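Local coordinates for regulator of G-protein signalling 3 isoform 1 (Homo sapiens, PDB 2F5Y) that probably helps regulate G-protein signalling, its PDZ domain being of the kind that binds the C-terminal tails of partner proteins, at residues A[48-54]-A[64-68]. Numbering follows the deposited sequence. Where two conformers were deposited one is given.
With SO4 (sulfate ion), chain D.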
ATOM      1  N   VAL A  48       5.393  -2.292  -3.479  1.00 47.94           N
ATOM      2  CA  VAL A  48       5.125  -0.874  -3.314  1.00 40.68           C
ATOM      3  C   VAL A  48       6.324  -0.044  -3.759  1.00 46.06           C
ATOM      4  O   VAL A  48       7.431  -0.167  -3.224  1.00 47.52           O
ATOM      5  CB  VAL A  48       4.775  -0.530  -1.854  1.00 44.89           C
ATOM      6  CG1 VAL A  48       4.247   0.905  -1.767  1.00 46.68           C
ATOM      7  CG2 VAL A  48       3.741  -1.506  -1.297  1.00 39.63           C
ATOM      8  N   LEU A  49       6.085   0.813  -4.746  1.00 49.32           N
ATOM      9  CA  LEU A  49       7.125   1.638  -5.332  1.00 46.64           C
ATOM     10  C   LEU A  49       7.042   3.073  -4.853  1.00 42.46           C
ATOM     11  O   LEU A  49       8.066   3.729  -4.693  1.00 48.58           O
ATOM     12  CB  LEU A  49       7.031   1.573  -6.856  1.00 48.30           C
ATOM     13  CG  LEU A  49       6.985   0.158  -7.451  1.00 54.02           C
ATOM     14  CD1 LEU A  49       6.738   0.236  -8.966  1.00 40.58           C
ATOM     15  CD2 LEU A  49       8.263  -0.648  -7.110  1.00 39.74           C
ATOM     16  N   GLN A  50       5.825   3.559  -4.634  1.00 43.86           N
ATOM     17  CA  GLN A  50       5.574   4.955  -4.278  1.00 42.38           C
ATOM     18  C   GLN A  50       4.371   5.083  -3.349  1.00 46.59           C
ATOM     19  O   GLN A  50       3.355   4.384  -3.517  1.00 44.13           O
ATOM     20  CB  GLN A  50       5.315   5.800  -5.530  1.00 44.12           C
ATOM     21  CG  GLN A  50       5.479   7.298  -5.309  1.00 40.13           C
ATOM     22  CD  GLN A  50       5.602   8.076  -6.602  1.00 44.76           C
ATOM     23  OE1 GLN A  50       4.602   8.465  -7.193  1.00 48.19           O
ATOM     24  NE2 GLN A  50       6.834   8.318  -7.043  1.00 34.03           N
ATOM     25  N   LEU A  51       4.511   5.980  -2.371  1.00 45.93           N
ATOM     26  CA  LEU A  51       3.437   6.383  -1.482  1.00 49.28           C
ATOM     27  C   LEU A  51       3.251   7.901  -1.634  1.00 48.26           C
ATOM     28  O   LEU A  51       4.144   8.683  -1.307  1.00 40.96           O
ATOM     29  CB  LEU A  51       3.799   6.048  -0.038  1.00 51.06           C
ATOM     30  CG  LEU A  51       2.896   6.657   1.026  1.00 47.47           C
ATOM     31  CD1 LEU A  51       1.582   5.939   0.989  1.00 38.70           C
ATOM     32  CD2 LEU A  51       3.544   6.562   2.394  1.00 51.23           C
ATOM     33  N   ASN A  52       2.088   8.303  -2.126  1.00 48.58           N
ATOM     34  CA  ASN A  52       1.814   9.723  -2.409  1.00 50.20           C
ATOM     35  C   ASN A  52       2.920  10.297  -3.309  1.00 50.62           C
ATOM     36  O   ASN A  52       3.180   9.727  -4.363  1.00 53.36           O
ATOM     37  CB  ASN A  52       1.566  10.486  -1.089  1.00 42.39           C
ATOM     38  CG  ASN A  52       0.333   9.938  -0.335  1.00 55.54           C
ATOM     39  OD1 ASN A  52      -0.554   9.333  -0.944  1.00 52.23           O
ATOM     40  ND2 ASN A  52       0.294  10.122   0.983  1.00 45.18           N
ATOM     41  N   GLU A  53       3.590  11.378  -2.922  1.00 51.69           N
ATOM     42  CA  GLU A  53       4.626  11.951  -3.796  1.00 58.48           C
ATOM     43  C   GLU A  53       5.983  11.229  -3.702  1.00 57.19           C
ATOM     44  O   GLU A  53       6.838  11.399  -4.574  1.00 57.89           O
ATOM     45  CB  GLU A  53       4.821  13.447  -3.487  1.00 56.07           C
ATOM     46  N   ARG A  54       6.145  10.391  -2.680  1.00 56.74           N
ATOM     47  CA  ARG A  54       7.459   9.880  -2.301  0.50 55.40           C
ATOM     48  C   ARG A  54       7.756   8.458  -2.772  1.00 49.80           C
ATOM     49  O   ARG A  54       7.043   7.527  -2.426  1.00 47.35           O
ATOM     50  CB  ARG A  54       7.607   9.959  -0.784  0.50 56.93           C
ATOM     51  CG  ARG A  54       7.512  11.392  -0.276  0.50 60.63           C
ATOM     52  CD  ARG A  54       8.167  11.561   1.075  0.50 65.01           C
ATOM     53  NE  ARG A  54       7.291  11.169   2.173  0.50 61.29           N
ATOM     54  CZ  ARG A  54       7.691  10.994   3.428  0.50 56.26           C
ATOM     55  NH1 ARG A  54       6.804  10.643   4.341  0.50 44.66           N
ATOM     56  NH2 ARG A  54       8.969  11.161   3.781  0.50 54.17           N
ATOM     57  N   LEU A  64       7.495   2.334   6.365  1.00 52.59           N
ATOM     58  CA  LEU A  64       6.332   2.560   5.510  1.00 50.70           C
ATOM     59  C   LEU A  64       5.041   2.516   6.302  1.00 46.11           C
ATOM     60  O   LEU A  64       4.194   3.378   6.127  1.00 47.13           O
ATOM     61  CB  LEU A  64       6.269   1.550   4.369  1.00 52.02           C
ATOM     62  CG  LEU A  64       5.251   1.855   3.256  1.00 50.64           C
ATOM     63  CD1 LEU A  64       5.736   3.002   2.393  1.00 47.73           C
ATOM     64  CD2 LEU A  64       4.996   0.600   2.397  1.00 49.37           C
ATOM     65  N   ALA A  65       4.892   1.520   7.169  1.00 44.69           N
ATOM     66  CA  ALA A  65       3.700   1.416   8.041  1.00 45.14           C
ATOM     67  C   ALA A  65       3.476   2.709   8.839  1.00 43.59           C
ATOM     68  O   ALA A  65       2.369   3.213   8.927  1.00 48.02           O
ATOM     69  CB  ALA A  65       3.840   0.242   8.993  1.00 38.77           C
ATOM     70  N   HIS A  66       4.546   3.229   9.421  1.00 43.12           N
ATOM     71  CA  HIS A  66       4.489   4.466  10.179  1.00 45.34           C
ATOM     72  C   HIS A  66       3.970   5.614   9.324  1.00 47.05           C
ATOM     73  O   HIS A  66       3.167   6.425   9.794  1.00 47.93           O
ATOM     74  CB  HIS A  66       5.878   4.820  10.722  1.00 43.86           C
ATOM     75  CG  HIS A  66       5.915   6.115  11.462  1.00 48.91           C
ATOM     76  ND1 HIS A  66       5.815   6.188  12.836  1.00 57.56           N
ATOM     77  CD2 HIS A  66       6.021   7.393  11.021  1.00 45.07           C
ATOM     78  CE1 HIS A  66       5.864   7.455  13.211  1.00 55.95           C
ATOM     79  NE2 HIS A  66       5.984   8.206  12.129  1.00 54.80           N
ATOM     80  N   GLU A  67       4.437   5.679   8.077  1.00 46.84           N
ATOM     81  CA  GLU A  67       4.066   6.765   7.174  1.00 48.51           C
ATOM     82  C   GLU A  67       2.628   6.623   6.679  1.00 49.05           C
ATOM     83  O   GLU A  67       1.887   7.608   6.588  1.00 48.66           O
ATOM     84  CB  GLU A  67       5.017   6.836   5.983  1.00 47.98           C
ATOM     85  CG  GLU A  67       5.307   8.255   5.545  1.00 61.72           C
ATOM     86  CD  GLU A  67       5.840   9.117   6.696  1.00 69.98           C
ATOM     87  OE1 GLU A  67       6.800   8.693   7.377  1.00 67.44           O
ATOM     88  OE2 GLU A  67       5.290  10.215   6.920  1.00 76.49           O
ATOM     89  N   ILE A  68       2.244   5.395   6.364  1.00 44.24           N
ATOM     90  CA  ILE A  68       0.886   5.103   5.956  1.00 46.37           C
ATOM     91  C   ILE A  68      -0.078   5.539   7.048  1.00 44.87           C
ATOM     92  O   ILE A  68      -1.028   6.249   6.768  1.00 48.95           O
ATOM     93  CB  ILE A  68       0.688   3.600   5.642  1.00 45.16           C
ATOM     94  CG1 ILE A  68       1.354   3.271   4.309  1.00 51.77           C
ATOM     95  CG2 ILE A  68      -0.805   3.240   5.576  1.00 39.33           C
ATOM     96  CD1 ILE A  68       1.358   1.784   3.937  1.00 45.66           C
TER
HETATM   97  S   SO4 D   2       4.319   2.517  13.173  1.00111.71           S
HETATM   98  O1  SO4 D   2       4.029   1.896  14.464  1.00107.95           O
HETATM   99  O2  SO4 D   2       5.621   2.051  12.685  1.00104.11           O
HETATM  100  O3  SO4 D   2       3.280   2.121  12.227  1.00104.52           O
HETATM  101  O4  SO4 D   2       4.329   3.973  13.327  1.00 83.91           O
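Leu51 and Glu67 meet where strand 48-51 packs against helix 64-68, the two axes 10.9 Å apart and 35° from parallel. Beyond the strand the chain reverses in a type II' turn from Leu51 to Arg54, closed by paired backbone hydrogen bonds, which brings Arg54 round beside Leu51 to face the same helix. Leu51 makes the largest share of the contact. With CG anti to the backbone N (chi1 168°), it reaches across to the helix and splits its methyls: Leu51 CD2 lies 3.9 Å from Glu67 CB and 4.2 Å from Leu64 CD1, while Leu51 CD1 rests against Ile68 CG1. Val48 CG1 extends the row, 4.2 Å from Leu64 CD2. At the exposed margin Arg54 is modelled in two conformers; in the one described it bends at chi3 and forms a salt bridge from NH1 to Glu67 OE2, whose details are doubtful because NH1 also comes too close to Glu67 CD. As modelled, the carboxylate is turned 79° from the guanidinium plane, so the groups do not pair side by side. An alanine in place of Glu67 would probably deprive Arg54 of the acidic partner it has in this conformer, and Leu51 CD2 of the CG methylene packed on it. Leu51 also packs on Ile75 and Leu77 of strand 74-81, and Ile68 on Phe18 of strand 18-21. Helix 61-69 and strand 18-21 are the elements that flank the peptide groove in PDZ domains; this contact seats the helix on the sheet through its inner face.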